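PDB 1JX7: hypothetical protein YCHN from Escherichia coli, which is of unknown function but assembles into a homohexamer, a dimer of trimers, and belongs to the DsrE/DsrF-like family. Local coordinates for residues L24-R29 and Q62-I67. Sequence-based numbering, arbitrary orientation.
Sequences LAIALR and QQMLEI
I26 reaches across from helix 17-31 and sets its CD1 methyl against M64 and I67 of helix 61-70, with I26 CD1 lying 3.8 Å from M64 CB. I26 CD1 is also 3.8 Å from M64 O, a carbonyl of the helix backbone, and 4.0 Å from I67 CD1. One methyl thus meets two side chains and the main chain, which identifies the tighter part of the contact. The torsions account for this reach: CG1 stands anti to the carbonyl carbon (chi1 -60°), and an extended chi2 of 173° carries CD1 outward toward the second helix. M64, modelled as selenomethionine, offers only the base of its side chain, CB and CG; the bend at chi3 comes beyond that point. The I26 side chain lies roughly perpendicular to those of M64 and I67.

The looser side is the branch methyl of I26: CG2 has a single partner within 4.2 Å across the contact, I67 CG2. The contact runs from buried M64 to partly exposed I67, with I26 spanning both. No hydrogen bond links the two segments, and their nearest CA atoms, those of I26 and I67, remain 7.4 Å apart; the joint is entirely van der Waals. Shortening I26 to an alanine removes CG1, CG2 and CD1, which is likely to open a gap beside M64 CB and leave I67 without its apolar partner from residues 24-29.

Helix 17-31 is the crossover between strands 3-8 and 36-41, and helix 61-70 that between 36-41 and 75-78, so the contact joins the helices of two successive beta-alpha-beta units. L68 extends the seam by touching A25 and I26, while M64 also packs on F19 and L22. On the sheet side, A25 and L28 rest on I6 of strand 3-8; L24, A27 and L28 pack against L101 and A105 of a second subunit.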
# COMPACT_ATOMS: atom_id res chain seq x y z
N LEU A 24 -12.93 -10.16 -11.85
CA LEU A 24 -12.43 -11.46 -12.28
C LEU A 24 -13.43 -12.54 -11.88
O LEU A 24 -13.64 -13.51 -12.61
CB LEU A 24 -11.08 -11.75 -11.61
CG LEU A 24 -10.14 -12.76 -12.29
CD1 LEU A 24 -8.99 -13.07 -11.36
CD2 LEU A 24 -10.86 -14.03 -12.62
N ALA A 25 -14.03 -12.37 -10.71
CA ALA A 25 -15.01 -13.32 -10.19
C ALA A 25 -16.25 -13.43 -11.08
O ALA A 25 -16.70 -14.52 -11.41
CB ALA A 25 -15.43 -12.92 -8.78
N ILE A 26 -16.80 -12.28 -11.47
CA ILE A 26 -17.97 -12.24 -12.32
C ILE A 26 -17.59 -12.85 -13.67
O ILE A 26 -18.41 -13.48 -14.34
CB ILE A 26 -18.45 -10.77 -12.52
CG1 ILE A 26 -18.81 -10.15 -11.16
CG2 ILE A 26 -19.62 -10.75 -13.47
CD1 ILE A 26 -19.16 -8.63 -11.19
N ALA A 27 -16.32 -12.66 -14.06
CA ALA A 27 -15.83 -13.17 -15.32
C ALA A 27 -15.67 -14.68 -15.31
O ALA A 27 -15.97 -15.34 -16.31
CB ALA A 27 -14.49 -12.52 -15.65
N LEU A 28 -15.20 -15.23 -14.19
CA LEU A 28 -15.03 -16.66 -14.10
C LEU A 28 -16.36 -17.36 -14.27
O LEU A 28 -16.48 -18.37 -14.97
CB LEU A 28 -14.39 -17.03 -12.76
CG LEU A 28 -12.93 -16.56 -12.68
CD1 LEU A 28 -12.40 -16.71 -11.27
CD2 LEU A 28 -12.10 -17.35 -13.68
N ARG A 29 -17.38 -16.80 -13.63
CA ARG A 29 -18.72 -17.36 -13.72
C ARG A 29 -19.26 -17.27 -15.15
O ARG A 29 -19.84 -18.23 -15.64
CB ARG A 29 -19.67 -16.65 -12.76
CG ARG A 29 -20.02 -17.47 -11.54
CD ARG A 29 -20.35 -18.91 -11.93
NE ARG A 29 -20.80 -19.71 -10.79
CZ ARG A 29 -21.98 -19.56 -10.21
NH1 ARG A 29 -22.84 -18.64 -10.65
NH2 ARG A 29 -22.32 -20.33 -9.18
N GLN A 62 -21.10 -2.67 -4.49
CA GLN A 62 -22.32 -3.30 -4.00
C GLN A 62 -22.95 -4.11 -5.11
O GLN A 62 -23.30 -5.27 -4.91
CB GLN A 62 -23.29 -2.23 -3.53
CG GLN A 62 -24.03 -2.64 -2.29
CD GLN A 62 -25.43 -2.11 -2.26
OE1 GLN A 62 -26.32 -2.65 -2.91
NE2 GLN A 62 -25.64 -1.04 -1.50
N GLN A 63 -23.10 -3.50 -6.29
CA GLN A 63 -23.70 -4.16 -7.45
C GLN A 63 -22.94 -5.40 -7.89
O GLN A 63 -23.55 -6.40 -8.26
CB GLN A 63 -23.79 -3.19 -8.64
CG GLN A 63 -24.20 -3.88 -9.95
CD GLN A 63 -24.01 -3.00 -11.18
OE1 GLN A 63 -24.81 -2.11 -11.46
NE2 GLN A 63 -22.93 -3.24 -11.92
N MSE A 64 -21.61 -5.33 -7.87
CA MSE A 64 -20.79 -6.45 -8.27
C MSE A 64 -20.96 -7.64 -7.34
O MSE A 64 -20.80 -8.80 -7.73
CB MSE A 64 -19.31 -6.03 -8.36
CG MSE A 64 -19.02 -5.08 -9.52
SE MSE A 64 -17.37 -4.41 -9.52
CE MSE A 64 -17.50 -3.50 -8.15
N LEU A 65 -21.30 -7.37 -6.08
CA LEU A 65 -21.52 -8.43 -5.12
C LEU A 65 -22.92 -9.03 -5.28
O LEU A 65 -23.12 -10.21 -5.04
CB LEU A 65 -21.34 -7.89 -3.69
CG LEU A 65 -19.87 -7.85 -3.25
CD1 LEU A 65 -19.75 -7.14 -1.90
CD2 LEU A 65 -19.31 -9.27 -3.18
N GLU A 66 -23.87 -8.21 -5.70
CA GLU A 66 -25.22 -8.68 -5.90
C GLU A 66 -25.24 -9.55 -7.15
O GLU A 66 -25.97 -10.56 -7.21
CB GLU A 66 -26.18 -7.49 -6.02
CG GLU A 66 -26.04 -6.56 -4.83
CD GLU A 66 -27.14 -5.53 -4.75
OE1 GLU A 66 -27.44 -4.87 -5.78
OE2 GLU A 66 -27.70 -5.36 -3.65
N ILE A 67 -24.44 -9.19 -8.14
CA ILE A 67 -24.33 -9.96 -9.37
C ILE A 67 -23.81 -11.36 -9.01
O ILE A 67 -24.27 -12.36 -9.56
CB ILE A 67 -23.33 -9.31 -10.36
CG1 ILE A 67 -23.85 -7.96 -10.83
CG2 ILE A 67 -23.10 -10.22 -11.56
CD1 ILE A 67 -22.91 -7.22 -11.74